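Local coordinates for protein thioredoxin reductase (Streptomyces clavuligerus, PDB 4NTD) that uses bound FAD and a redox-active cysteine pair to form disulfide bonds in natural products, consistent with a role in making holomycin, at residues 154-158 against 232-237; 179-185 against 200-205; 197-201 against 247-251. All coordinates share one frame. Where two conformers were deposited one is given. Numbering follows the deposited sequence.

Contact 1: 154-158 against 232-237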
ATOM      1  N   ARG A 154       6.556   2.739 -29.668  1.00 24.58           N
ATOM      2  CA  ARG A 154       5.649   3.702 -29.040  1.00 22.04           C
ATOM      3  C   ARG A 154       5.205   3.346 -27.618  1.00 19.93           C
ATOM      4  O   ARG A 154       4.525   4.143 -26.972  1.00 20.30           O
ATOM      5  CB  ARG A 154       4.424   3.912 -29.937  1.00 20.71           C
ATOM      6  CG  ARG A 154       4.747   4.334 -31.369  1.00 22.48           C
ATOM      7  CD  ARG A 154       5.723   5.502 -31.457  1.00 24.83           C
ATOM      8  NE  ARG A 154       5.235   6.703 -30.779  1.00 25.31           N
ATOM      9  CZ  ARG A 154       5.919   7.842 -30.674  1.00 26.91           C
ATOM     10  NH1 ARG A 154       7.136   7.957 -31.197  1.00 29.02           N
ATOM     11  NH2 ARG A 154       5.384   8.878 -30.037  1.00 28.34           N
ATOM     12  N   TRP A 155       5.589   2.163 -27.136  1.00 19.46           N
ATOM     13  CA  TRP A 155       5.250   1.706 -25.779  1.00 20.20           C
ATOM     14  C   TRP A 155       5.675   2.730 -24.724  1.00 19.83           C
ATOM     15  O   TRP A 155       6.834   3.150 -24.687  1.00 20.36           O
ATOM     16  CB  TRP A 155       5.913   0.351 -25.513  1.00 21.07           C
ATOM     17  CG  TRP A 155       5.748  -0.230 -24.125  1.00 19.54           C
ATOM     18  CD1 TRP A 155       6.750  -0.517 -23.240  1.00 19.98           C
ATOM     19  CD2 TRP A 155       4.526  -0.638 -23.486  1.00 19.05           C
ATOM     20  NE1 TRP A 155       6.230  -1.064 -22.091  1.00 19.42           N
ATOM     21  CE2 TRP A 155       4.868  -1.148 -22.215  1.00 19.16           C
ATOM     22  CE3 TRP A 155       3.176  -0.616 -23.863  1.00 20.10           C
ATOM     23  CZ2 TRP A 155       3.913  -1.630 -21.318  1.00 18.99           C
ATOM     24  CZ3 TRP A 155       2.225  -1.095 -22.966  1.00 20.43           C
ATOM     25  CH2 TRP A 155       2.600  -1.596 -21.710  1.00 19.68           C
ATOM     26  N   GLY A 156       4.724   3.144 -23.887  1.00 20.27           N
ATOM     27  CA  GLY A 156       4.978   4.133 -22.836  1.00 20.67           C
ATOM     28  C   GLY A 156       4.817   5.584 -23.261  1.00 20.97           C
ATOM     29  O   GLY A 156       4.818   6.482 -22.413  1.00 21.78           O
ATOM     30  N   LYS A 157       4.682   5.818 -24.567  1.00 21.44           N
ATOM     31  CA  LYS A 157       4.478   7.159 -25.107  1.00 21.67           C
ATOM     32  C   LYS A 157       3.014   7.333 -25.511  1.00 20.64           C
ATOM     33  O   LYS A 157       2.266   8.036 -24.831  1.00 22.06           O
ATOM     34  CB  LYS A 157       5.414   7.408 -26.296  1.00 23.99           C
ATOM     35  CG  LYS A 157       6.891   7.377 -25.931  1.00 28.70           C
ATOM     36  CD  LYS A 157       7.773   7.545 -27.157  1.00 35.08           C
ATOM     37  CE  LYS A 157       9.245   7.410 -26.805  1.00 46.40           C
ATOM     38  NZ  LYS A 157      10.118   7.996 -27.859  1.00 52.64           N
ATOM     39  N   ASP A 158       2.611   6.690 -26.606  1.00 19.55           N
ATOM     40  CA  ASP A 158       1.215   6.721 -27.064  1.00 20.46           C
ATOM     41  C   ASP A 158       0.674   5.341 -27.488  1.00 19.71           C
ATOM     42  O   ASP A 158      -0.417   5.245 -28.052  1.00 19.62           O
ATOM     43  CB  ASP A 158       1.027   7.771 -28.173  1.00 22.53           C
ATOM     44  CG  ASP A 158       2.147   7.762 -29.197  1.00 23.23           C
ATOM     45  OD1 ASP A 158       2.436   8.833 -29.771  1.00 25.00           O
ATOM     46  OD2 ASP A 158       2.749   6.694 -29.424  1.00 22.27           O
ATOM     47  N   VAL A 232       3.134   6.131 -37.465  1.00 29.13           N
ATOM     48  CA  VAL A 232       3.862   7.131 -36.688  1.00 30.57           C
ATOM     49  C   VAL A 232       4.498   8.150 -37.631  1.00 32.87           C
ATOM     50  O   VAL A 232       5.193   7.773 -38.577  1.00 33.18           O
ATOM     51  CB  VAL A 232       4.967   6.475 -35.833  1.00 30.46           C
ATOM     52  CG1 VAL A 232       5.700   7.518 -35.000  1.00 32.31           C
ATOM     53  CG2 VAL A 232       4.378   5.392 -34.936  1.00 30.30           C
ATOM     54  N   GLU A 233       4.248   9.433 -37.375  1.00 33.23           N
ATOM     55  CA  GLU A 233       4.818  10.521 -38.173  1.00 39.44           C
ATOM     56  C   GLU A 233       5.250  11.674 -37.266  1.00 39.91           C
ATOM     57  O   GLU A 233       4.491  12.100 -36.394  1.00 38.57           O
ATOM     58  CB  GLU A 233       3.802  11.014 -39.209  1.00 48.03           C
ATOM     59  CG  GLU A 233       3.412   9.970 -40.249  1.00 56.10           C
ATOM     60  CD  GLU A 233       2.330  10.447 -41.203  1.00 71.03           C
ATOM     61  OE1 GLU A 233       1.964  11.643 -41.161  1.00 68.92           O
ATOM     62  OE2 GLU A 233       1.840   9.620 -42.001  1.00 71.11           O
ATOM     63  N   ASP A 234       6.471  12.166 -37.478  1.00 41.93           N
ATOM     64  CA  ASP A 234       7.058  13.237 -36.660  1.00 45.69           C
ATOM     65  C   ASP A 234       7.025  12.915 -35.159  1.00 41.52           C
ATOM     66  O   ASP A 234       6.663  13.761 -34.337  1.00 41.10           O
ATOM     67  CB  ASP A 234       6.375  14.583 -36.944  1.00 50.55           C
ATOM     68  CG  ASP A 234       6.496  15.010 -38.400  1.00 57.11           C
ATOM     69  OD1 ASP A 234       7.380  14.491 -39.115  1.00 59.76           O
ATOM     70  OD2 ASP A 234       5.705  15.877 -38.828  1.00 61.05           O
ATOM     71  N   ASP A 235       7.400  11.682 -34.826  1.00 41.51           N
ATOM     72  CA  ASP A 235       7.514  11.217 -33.439  1.00 39.77           C
ATOM     73  C   ASP A 235       6.191  11.240 -32.655  1.00 37.60           C
ATOM     74  O   ASP A 235       6.185  11.445 -31.438  1.00 36.44           O
ATOM     75  CB  ASP A 235       8.593  12.015 -32.693  1.00 43.23           C
ATOM     76  CG  ASP A 235       9.064  11.323 -31.420  1.00 44.03           C
ATOM     77  OD1 ASP A 235       9.358  12.032 -30.434  1.00 45.66           O
ATOM     78  OD2 ASP A 235       9.134  10.076 -31.401  1.00 44.42           O
ATOM     79  N   ARG A 236       5.078  11.029 -33.349  1.00 34.91           N
ATOM     80  CA  ARG A 236       3.797  10.823 -32.674  1.00 33.54           C
ATOM     81  C   ARG A 236       2.894   9.892 -33.465  1.00 28.03           C
ATOM     82  O   ARG A 236       2.881   9.906 -34.699  1.00 30.47           O
ATOM     83  CB  ARG A 236       3.081  12.148 -32.353  1.00 41.65           C
ATOM     84  CG  ARG A 236       3.336  13.304 -33.309  1.00 54.42           C
ATOM     85  CD  ARG A 236       3.267  14.639 -32.579  1.00 65.81           C
ATOM     86  NE  ARG A 236       1.942  14.888 -32.003  1.00 74.70           N
ATOM     87  CZ  ARG A 236       1.054  15.779 -32.450  1.00 88.47           C
ATOM     88  NH1 ARG A 236       1.316  16.558 -33.497  1.00 97.74           N
ATOM     89  NH2 ARG A 236      -0.116  15.901 -31.830  1.00 84.72           N
ATOM     90  N   LEU A 237       2.156   9.069 -32.727  1.00 26.44           N
ATOM     91  CA  LEU A 237       1.182   8.158 -33.307  1.00 25.22           C
ATOM     92  C   LEU A 237       0.082   8.944 -34.011  1.00 25.03           C
ATOM     93  O   LEU A 237      -0.473   9.888 -33.449  1.00 25.34           O
ATOM     94  CB  LEU A 237       0.574   7.281 -32.213  1.00 25.10           C
ATOM     95  CG  LEU A 237      -0.500   6.293 -32.665  1.00 29.95           C
ATOM     96  CD1 LEU A 237       0.132   5.117 -33.387  1.00 31.29           C
ATOM     97  CD2 LEU A 237      -1.318   5.814 -31.482  1.00 37.03           C
TER
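A buried arginine is tolerated when each of its nitrogens finds an acceptor, and Arg-154 is a clear case. It stands at the end of helix 151-154, and its side chain reaches the hairpin that joins strands 227-233 and 236-242. Asp-158, brought close by a turn in which Lys-157 N and Asp-158 N both bond to Arg-154 O, takes two of the guanidinium hydrogens: Arg-154 NE lies 2.8 Å from Asp-158 OD2 and Arg-154 NH2 3.0 Å from Asp-158 OD1. On the hairpin, Asp-235 OD2 forms a salt bridge with Arg-154 NH1 at 2.9 Å, while Asp-235 O accepts a weak bond from Arg-154 NH2 at 3.0 Å. Asp-158 OD1 has a second donor, Leu-237 N, at 3.0 Å and nearly straight. Over one face of the guanidinium lie Val-232 CG1 and Arg-236 CA, and Val-232 CG2 packs on Arg-154 CD at 3.7 Å. Asp-234 and Asp-235 form the two-residue turn, both with left-handed backbone angles, and it is closed by Glu-233 N to Arg-236 O at 3.0 Å and Arg-236 N to Glu-233 O at 3.3 Å. Nearby, Trp-155 and Gly-156 touch the FAD, and the backbone of Asp-158 pairs with Val-253. One arginine between two aspartates thus ties the loop that borders the flavin cofactor to the beta-hairpin through a salt-bridge network, its charge answered from both segments.

Contact 2: 179-185 against 200-205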
ATOM      1  N   GLY A 179      -7.417  -5.507 -30.504  1.00 20.20           N
ATOM      2  CA  GLY A 179      -7.989  -6.784 -30.072  1.00 20.99           C
ATOM      3  C   GLY A 179      -6.968  -7.907 -30.061  1.00 22.72           C
ATOM      4  O   GLY A 179      -7.133  -8.912 -30.755  1.00 24.38           O
ATOM      5  N   THR A 180      -5.924  -7.738 -29.253  1.00 23.62           N
ATOM      6  CA  THR A 180      -4.802  -8.675 -29.193  1.00 24.16           C
ATOM      7  C   THR A 180      -4.815  -9.528 -27.920  1.00 25.70           C
ATOM      8  O   THR A 180      -3.904 -10.330 -27.697  1.00 28.20           O
ATOM      9  CB  THR A 180      -3.465  -7.911 -29.267  1.00 23.81           C
ATOM     10  OG1 THR A 180      -3.424  -6.915 -28.237  1.00 23.16           O
ATOM     11  CG2 THR A 180      -3.308  -7.235 -30.622  1.00 26.92           C
ATOM     12  N   SER A 181      -5.851  -9.357 -27.099  1.00 24.95           N
ATOM     13  CA  SER A 181      -5.972 -10.047 -25.816  1.00 26.91           C
ATOM     14  C   SER A 181      -7.446 -10.300 -25.497  1.00 25.55           C
ATOM     15  O   SER A 181      -8.306  -9.530 -25.929  1.00 24.68           O
ATOM     16  CB  SER A 181      -5.339  -9.193 -24.708  1.00 29.43           C
ATOM     17  OG  SER A 181      -5.824  -9.548 -23.424  1.00 31.40           O
ATOM     18  N   PRO A 182      -7.746 -11.370 -24.732  1.00 27.12           N
ATOM     19  CA  PRO A 182      -9.129 -11.590 -24.290  1.00 28.85           C
ATOM     20  C   PRO A 182      -9.697 -10.461 -23.420  1.00 27.29           C
ATOM     21  O   PRO A 182     -10.912 -10.364 -23.274  1.00 30.28           O
ATOM     22  CB  PRO A 182      -9.046 -12.885 -23.473  1.00 32.90           C
ATOM     23  CG  PRO A 182      -7.800 -13.559 -23.919  1.00 35.14           C
ATOM     24  CD  PRO A 182      -6.853 -12.470 -24.322  1.00 30.73           C
ATOM     25  N   GLY A 183      -8.829  -9.632 -22.842  1.00 24.18           N
ATOM     26  CA  GLY A 183      -9.265  -8.501 -22.025  1.00 23.59           C
ATOM     27  C   GLY A 183      -9.581  -7.224 -22.791  1.00 21.73           C
ATOM     28  O   GLY A 183      -9.979  -6.229 -22.188  1.00 20.70           O
ATOM     29  N   ALA A 184      -9.423  -7.246 -24.114  1.00 20.31           N
ATOM     30  CA  ALA A 184      -9.561  -6.034 -24.932  1.00 19.11           C
ATOM     31  C   ALA A 184     -10.956  -5.397 -24.883  1.00 18.34           C
ATOM     32  O   ALA A 184     -11.070  -4.170 -24.862  1.00 18.10           O
ATOM     33  CB  ALA A 184      -9.171  -6.323 -26.374  1.00 18.97           C
ATOM     34  N   VAL A 185     -12.006  -6.216 -24.872  1.00 18.87           N
ATOM     35  CA  VAL A 185     -13.376  -5.691 -24.825  1.00 19.02           C
ATOM     36  C   VAL A 185     -13.607  -4.915 -23.529  1.00 18.50           C
ATOM     37  O   VAL A 185     -14.046  -3.765 -23.563  1.00 19.19           O
ATOM     38  CB  VAL A 185     -14.439  -6.804 -24.978  1.00 20.14           C
ATOM     39  CG1 VAL A 185     -15.840  -6.263 -24.710  1.00 21.66           C
ATOM     40  CG2 VAL A 185     -14.381  -7.404 -26.375  1.00 22.46           C
ATOM     41  N   LEU A 200     -12.648  -0.015 -30.878  1.00 17.85           N
ATOM     42  CA  LEU A 200     -12.021  -1.328 -30.757  1.00 18.23           C
ATOM     43  C   LEU A 200     -11.674  -1.855 -32.142  1.00 17.76           C
ATOM     44  O   LEU A 200     -12.553  -2.013 -32.988  1.00 18.94           O
ATOM     45  CB  LEU A 200     -12.945  -2.319 -30.043  1.00 19.43           C
ATOM     46  CG  LEU A 200     -12.455  -3.773 -29.944  1.00 19.31           C
ATOM     47  CD1 LEU A 200     -11.173  -3.870 -29.130  1.00 19.75           C
ATOM     48  CD2 LEU A 200     -13.528  -4.673 -29.353  1.00 20.86           C
ATOM     49  N   PHE A 201     -10.390  -2.120 -32.365  1.00 16.95           N
ATOM     50  CA  PHE A 201      -9.938  -2.807 -33.569  1.00 18.10           C
ATOM     51  C   PHE A 201      -9.996  -4.300 -33.259  1.00 19.21           C
ATOM     52  O   PHE A 201      -9.137  -4.822 -32.549  1.00 20.23           O
ATOM     53  CB  PHE A 201      -8.529  -2.344 -33.942  1.00 18.89           C
ATOM     54  CG  PHE A 201      -8.455  -0.880 -34.274  1.00 19.45           C
ATOM     55  CD1 PHE A 201      -8.703  -0.436 -35.566  1.00 21.00           C
ATOM     56  CD2 PHE A 201      -8.168   0.061 -33.291  1.00 20.05           C
ATOM     57  CE1 PHE A 201      -8.650   0.913 -35.876  1.00 21.81           C
ATOM     58  CE2 PHE A 201      -8.114   1.411 -33.596  1.00 21.75           C
ATOM     59  CZ  PHE A 201      -8.356   1.839 -34.891  1.00 22.34           C
ATOM     60  N   ARG A 202     -11.014  -4.989 -33.773  0.50 19.61           N
ATOM     61  CA  ARG A 202     -11.274  -6.375 -33.364  0.50 21.02           C
ATOM     62  C   ARG A 202     -10.099  -7.317 -33.616  0.50 21.58           C
ATOM     63  O   ARG A 202      -9.842  -8.202 -32.801  0.50 21.64           O
ATOM     64  CB  ARG A 202     -12.530  -6.940 -34.030  0.50 21.23           C
ATOM     65  CG  ARG A 202     -12.915  -8.309 -33.485  0.50 23.04           C
ATOM     66  CD  ARG A 202     -14.261  -8.786 -34.006  0.50 23.78           C
ATOM     67  NE  ARG A 202     -14.199  -9.268 -35.381  0.50 24.72           N
ATOM     68  CZ  ARG A 202     -14.009 -10.539 -35.721  0.50 26.78           C
ATOM     69  NH1 ARG A 202     -13.856 -11.465 -34.785  0.50 26.35           N
ATOM     70  NH2 ARG A 202     -13.972 -10.884 -37.001  0.50 28.64           N
ATOM     71  N   HIS A 203      -9.398  -7.142 -34.736  1.00 22.09           N
ATOM     72  CA  HIS A 203      -8.191  -7.939 -35.011  1.00 23.33           C
ATOM     73  C   HIS A 203      -8.470  -9.452 -34.956  1.00 25.40           C
ATOM     74  O   HIS A 203      -7.635 -10.234 -34.497  1.00 27.78           O
ATOM     75  CB  HIS A 203      -7.090  -7.545 -34.009  1.00 23.33           C
ATOM     76  CG  HIS A 203      -5.719  -8.013 -34.385  1.00 26.13           C
ATOM     77  ND1 HIS A 203      -5.128  -7.685 -35.582  1.00 27.14           N
ATOM     78  CD2 HIS A 203      -4.812  -8.757 -33.710  1.00 26.61           C
ATOM     79  CE1 HIS A 203      -3.921  -8.218 -35.640  1.00 29.18           C
ATOM     80  NE2 HIS A 203      -3.703  -8.873 -34.514  1.00 28.73           N
ATOM     81  N   GLY A 204      -9.659  -9.855 -35.404  1.00 25.13           N
ATOM     82  CA  GLY A 204     -10.068 -11.263 -35.364  1.00 34.00           C
ATOM     83  C   GLY A 204     -10.307 -11.861 -33.982  1.00 35.48           C
ATOM     84  O   GLY A 204     -10.390 -13.084 -33.845  1.00 35.83           O
ATOM     85  N   LEU A 205     -10.413 -11.014 -32.958  1.00 29.18           N
ATOM     86  CA  LEU A 205     -10.786 -11.460 -31.616  1.00 28.57           C
ATOM     87  C   LEU A 205     -12.220 -11.982 -31.628  1.00 30.21           C
ATOM     88  O   LEU A 205     -13.105 -11.345 -32.202  1.00 32.50           O
ATOM     89  CB  LEU A 205     -10.673 -10.292 -30.631  1.00 29.53           C
ATOM     90  CG  LEU A 205     -10.818 -10.558 -29.134  1.00 33.74           C
ATOM     91  CD1 LEU A 205      -9.697 -11.454 -28.629  1.00 37.70           C
ATOM     92  CD2 LEU A 205     -10.818  -9.229 -28.393  1.00 35.59           C
TER
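Backbone polarity first: strand 175-178 has just ended when Gly-179 N donates to Phe-201 O at 2.8 Å, extending the pairing with its parallel neighbour 198-201 by one residue. Gly-179 CA makes a CA-H...O contact with Arg-202 O at 3.6 Å. Glycine is needed here, since a beta carbon would collide with the carbonyl oxygens of Phe-201 and Arg-202. Within each segment a turn sets the shape: a type I turn runs from Ser-181 to Ala-184, with Ser-181 OG capping Gly-183 N at 3.1 Å, and a type I' turn runs from Arg-202 to Leu-205, where Arg-202 NH1 also binds Leu-205 O at 2.7 Å. The first turn links strand 175-178 to helix 184-191 within a beta-alpha-beta unit completed by strand 198-201, the classic Rossmann-type crossover; the second follows that last strand. In thioredoxin reductases the corresponding first loop is the glycine-rich turn that meets NADPH. Apolar contacts fill the space between helix start and strand end. Ala-184 CB meets Leu-205 CD2 at 3.9 Å and Leu-200 CD1 at 4.2 Å, and Val-185 CG2 lies 4.1 Å from Leu-200 CD2. Thr-180 CG2 lies 3.8 Å from His-203 CD2, with Gly-179 O near the ring plane at its edge; His-203 ND1 is hydrogen-bonded to Val-227 N, and Arg-202 NE forms a salt bridge with Glu-224.

Contact 3: 197-201 against 247-251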
ATOM      1  N   ASP A 197     -14.794   9.003 -27.462  1.00 18.61           N
ATOM      2  CA  ASP A 197     -14.283   8.559 -28.759  1.00 18.16           C
ATOM      3  C   ASP A 197     -13.292   7.409 -28.545  1.00 17.83           C
ATOM      4  O   ASP A 197     -12.080   7.622 -28.455  1.00 18.63           O
ATOM      5  CB  ASP A 197     -13.617   9.745 -29.473  1.00 19.93           C
ATOM      6  CG  ASP A 197     -13.256   9.452 -30.925  1.00 19.83           C
ATOM      7  OD1 ASP A 197     -13.405   8.301 -31.387  1.00 20.38           O
ATOM      8  OD2 ASP A 197     -12.819  10.397 -31.611  1.00 22.57           O
ATOM      9  N   VAL A 198     -13.832   6.196 -28.445  1.00 17.04           N
ATOM     10  CA  VAL A 198     -13.043   4.982 -28.236  1.00 17.32           C
ATOM     11  C   VAL A 198     -13.449   3.945 -29.280  1.00 17.92           C
ATOM     12  O   VAL A 198     -14.630   3.635 -29.415  1.00 17.99           O
ATOM     13  CB  VAL A 198     -13.269   4.393 -26.828  1.00 17.79           C
ATOM     14  CG1 VAL A 198     -12.439   3.131 -26.627  1.00 19.58           C
ATOM     15  CG2 VAL A 198     -12.933   5.423 -25.759  1.00 18.23           C
ATOM     16  N   VAL A 199     -12.468   3.414 -30.010  1.00 17.41           N
ATOM     17  CA  VAL A 199     -12.707   2.410 -31.044  1.00 18.41           C
ATOM     18  C   VAL A 199     -11.965   1.116 -30.715  1.00 18.11           C
ATOM     19  O   VAL A 199     -10.794   1.150 -30.331  1.00 19.05           O
ATOM     20  CB  VAL A 199     -12.241   2.925 -32.424  1.00 21.09           C
ATOM     21  CG1 VAL A 199     -12.207   1.804 -33.455  1.00 24.54           C
ATOM     22  CG2 VAL A 199     -13.147   4.053 -32.895  1.00 21.97           C
ATOM     23  N   LEU A 200     -12.648  -0.015 -30.878  1.00 17.85           N
ATOM     24  CA  LEU A 200     -12.021  -1.328 -30.757  1.00 18.23           C
ATOM     25  C   LEU A 200     -11.674  -1.855 -32.142  1.00 17.76           C
ATOM     26  O   LEU A 200     -12.553  -2.013 -32.988  1.00 18.94           O
ATOM     27  CB  LEU A 200     -12.945  -2.319 -30.043  1.00 19.43           C
ATOM     28  CG  LEU A 200     -12.455  -3.773 -29.944  1.00 19.31           C
ATOM     29  CD1 LEU A 200     -11.173  -3.870 -29.130  1.00 19.75           C
ATOM     30  CD2 LEU A 200     -13.528  -4.673 -29.353  1.00 20.86           C
ATOM     31  N   PHE A 201     -10.390  -2.120 -32.365  1.00 16.95           N
ATOM     32  CA  PHE A 201      -9.938  -2.807 -33.569  1.00 18.10           C
ATOM     33  C   PHE A 201      -9.996  -4.300 -33.259  1.00 19.21           C
ATOM     34  O   PHE A 201      -9.137  -4.822 -32.549  1.00 20.23           O
ATOM     35  CB  PHE A 201      -8.529  -2.344 -33.942  1.00 18.89           C
ATOM     36  CG  PHE A 201      -8.455  -0.880 -34.274  1.00 19.45           C
ATOM     37  CD1 PHE A 201      -8.703  -0.436 -35.566  1.00 21.00           C
ATOM     38  CD2 PHE A 201      -8.168   0.061 -33.291  1.00 20.05           C
ATOM     39  CE1 PHE A 201      -8.650   0.913 -35.876  1.00 21.81           C
ATOM     40  CE2 PHE A 201      -8.114   1.411 -33.596  1.00 21.75           C
ATOM     41  CZ  PHE A 201      -8.356   1.839 -34.891  1.00 22.34           C
ATOM     42  N   GLY A 247      -6.999   2.965 -43.129  1.00 25.99           N
ATOM     43  CA  GLY A 247      -6.442   3.516 -41.902  1.00 26.74           C
ATOM     44  C   GLY A 247      -7.489   4.222 -41.068  0.95 26.07           C
ATOM     45  O   GLY A 247      -8.465   4.750 -41.601  1.00 24.76           O
ATOM     46  N   VAL A 248      -7.285   4.221 -39.755  1.00 26.11           N
ATOM     47  CA  VAL A 248      -8.143   4.950 -38.832  1.00 26.02           C
ATOM     48  C   VAL A 248      -7.264   5.832 -37.963  1.00 22.43           C
ATOM     49  O   VAL A 248      -6.378   5.336 -37.268  1.00 23.10           O
ATOM     50  CB  VAL A 248      -8.956   4.002 -37.932  1.00 27.17           C
ATOM     51  CG1 VAL A 248      -9.850   4.798 -36.986  1.00 27.33           C
ATOM     52  CG2 VAL A 248      -9.785   3.054 -38.783  1.00 31.19           C
ATOM     53  N   ALA A 249      -7.509   7.137 -38.014  1.00 21.53           N
ATOM     54  CA  ALA A 249      -6.731   8.087 -37.234  1.00 22.18           C
ATOM     55  C   ALA A 249      -7.080   7.975 -35.748  1.00 21.48           C
ATOM     56  O   ALA A 249      -8.254   7.909 -35.380  1.00 21.89           O
ATOM     57  CB  ALA A 249      -6.959   9.505 -37.737  1.00 24.68           C
ATOM     58  N   ARG A 250      -6.040   7.922 -34.919  1.00 20.39           N
ATOM     59  CA  ARG A 250      -6.152   7.884 -33.458  1.00 20.00           C
ATOM     60  C   ARG A 250      -4.951   8.649 -32.899  1.00 21.17           C
ATOM     61  O   ARG A 250      -3.900   8.696 -33.536  1.00 23.17           O
ATOM     62  CB  ARG A 250      -6.100   6.443 -32.933  1.00 20.27           C
ATOM     63  CG  ARG A 250      -7.263   5.529 -33.309  1.00 19.89           C
ATOM     64  CD  ARG A 250      -8.535   5.818 -32.519  1.00 20.32           C
ATOM     65  NE  ARG A 250      -9.464   6.688 -33.235  1.00 19.66           N
ATOM     66  CZ  ARG A 250     -10.661   7.060 -32.786  1.00 19.20           C
ATOM     67  NH1 ARG A 250     -11.104   6.651 -31.598  1.00 19.37           N
ATOM     68  NH2 ARG A 250     -11.423   7.853 -33.532  1.00 20.06           N
ATOM     69  N   SER A 251      -5.096   9.241 -31.716  1.00 20.94           N
ATOM     70  CA  SER A 251      -3.970   9.916 -31.055  1.00 21.85           C
ATOM     71  C   SER A 251      -3.231   8.973 -30.101  1.00 20.52           C
ATOM     72  O   SER A 251      -2.027   9.124 -29.879  1.00 20.65           O
ATOM     73  CB  SER A 251      -4.457  11.146 -30.287  1.00 25.17           C
ATOM     74  OG  SER A 251      -5.176  10.768 -29.128  1.00 26.78           O
TER
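Asp-197 OD1 takes two bonds from one guanidinium: Arg-250 NH1 donates to it at 2.8 Å and Arg-250 NH2 at 3.0 Å, so a single carboxylate oxygen holds both ends of the fork in a salt bridge. Two further bonds engage the group: Arg-250 NE turns back to Ala-249 O, 2.7 Å away, and NH1 reaches Leu-175 O on the strand next door. Beyond the charges, the flat guanidinium lies over Val-199, whose CG2 is 3.6 Å from Arg-250 NH1. Further along the strand the packing becomes apolar: the edge of the Phe-201 ring meets Val-248, with Phe-201 CE1 3.7 Å from Val-248 CB, and Phe-201 CZ lies 4.2 Å from Arg-250 CG. Ile-223 of strand 222-223 touches both Val-199 and Val-248 and so extends this patch. Alternate residues of strand 198-201, Val-199 and Phe-201, face the three-stranded antiparallel sheet, as the two-residue repeat of a strand requires. The nearest CA atoms, those of Val-199 and Arg-250, are 8.9 Å apart, so the parallel sheet and strand 247-249 meet through side chains rather than by backbone pairing, with the long arginine bridging the gap and its aliphatic stem serving the apolar side while its charged end is matched by aspartate.

How the contacts relate
All three contacts belong to the Rossmann-type domain that probably corresponds to the NADPH-binding domain of thioredoxin reductases. Contact 2 closes a beta-alpha-beta unit of its parallel sheet, and both its segments fall between those of contact 1. Contacts 2 and 3 share Leu-200 and Phe-201 on strand 198-201, their centres 13 Å apart. Contact 3 then crosses to strand 247-249 of the antiparallel sheet, whose neighbour, 236-242, enters contact 1; these two contacts alternate along the chain, lie 14 Å apart centre to centre, and touch where Leu-237 CD2 is 3.7 Å from Ser-251 O. Contact 2 shapes the parallel sheet from within, while contacts 1 and 3 fasten the antiparallel sheet to it and to the loop beside the flavin.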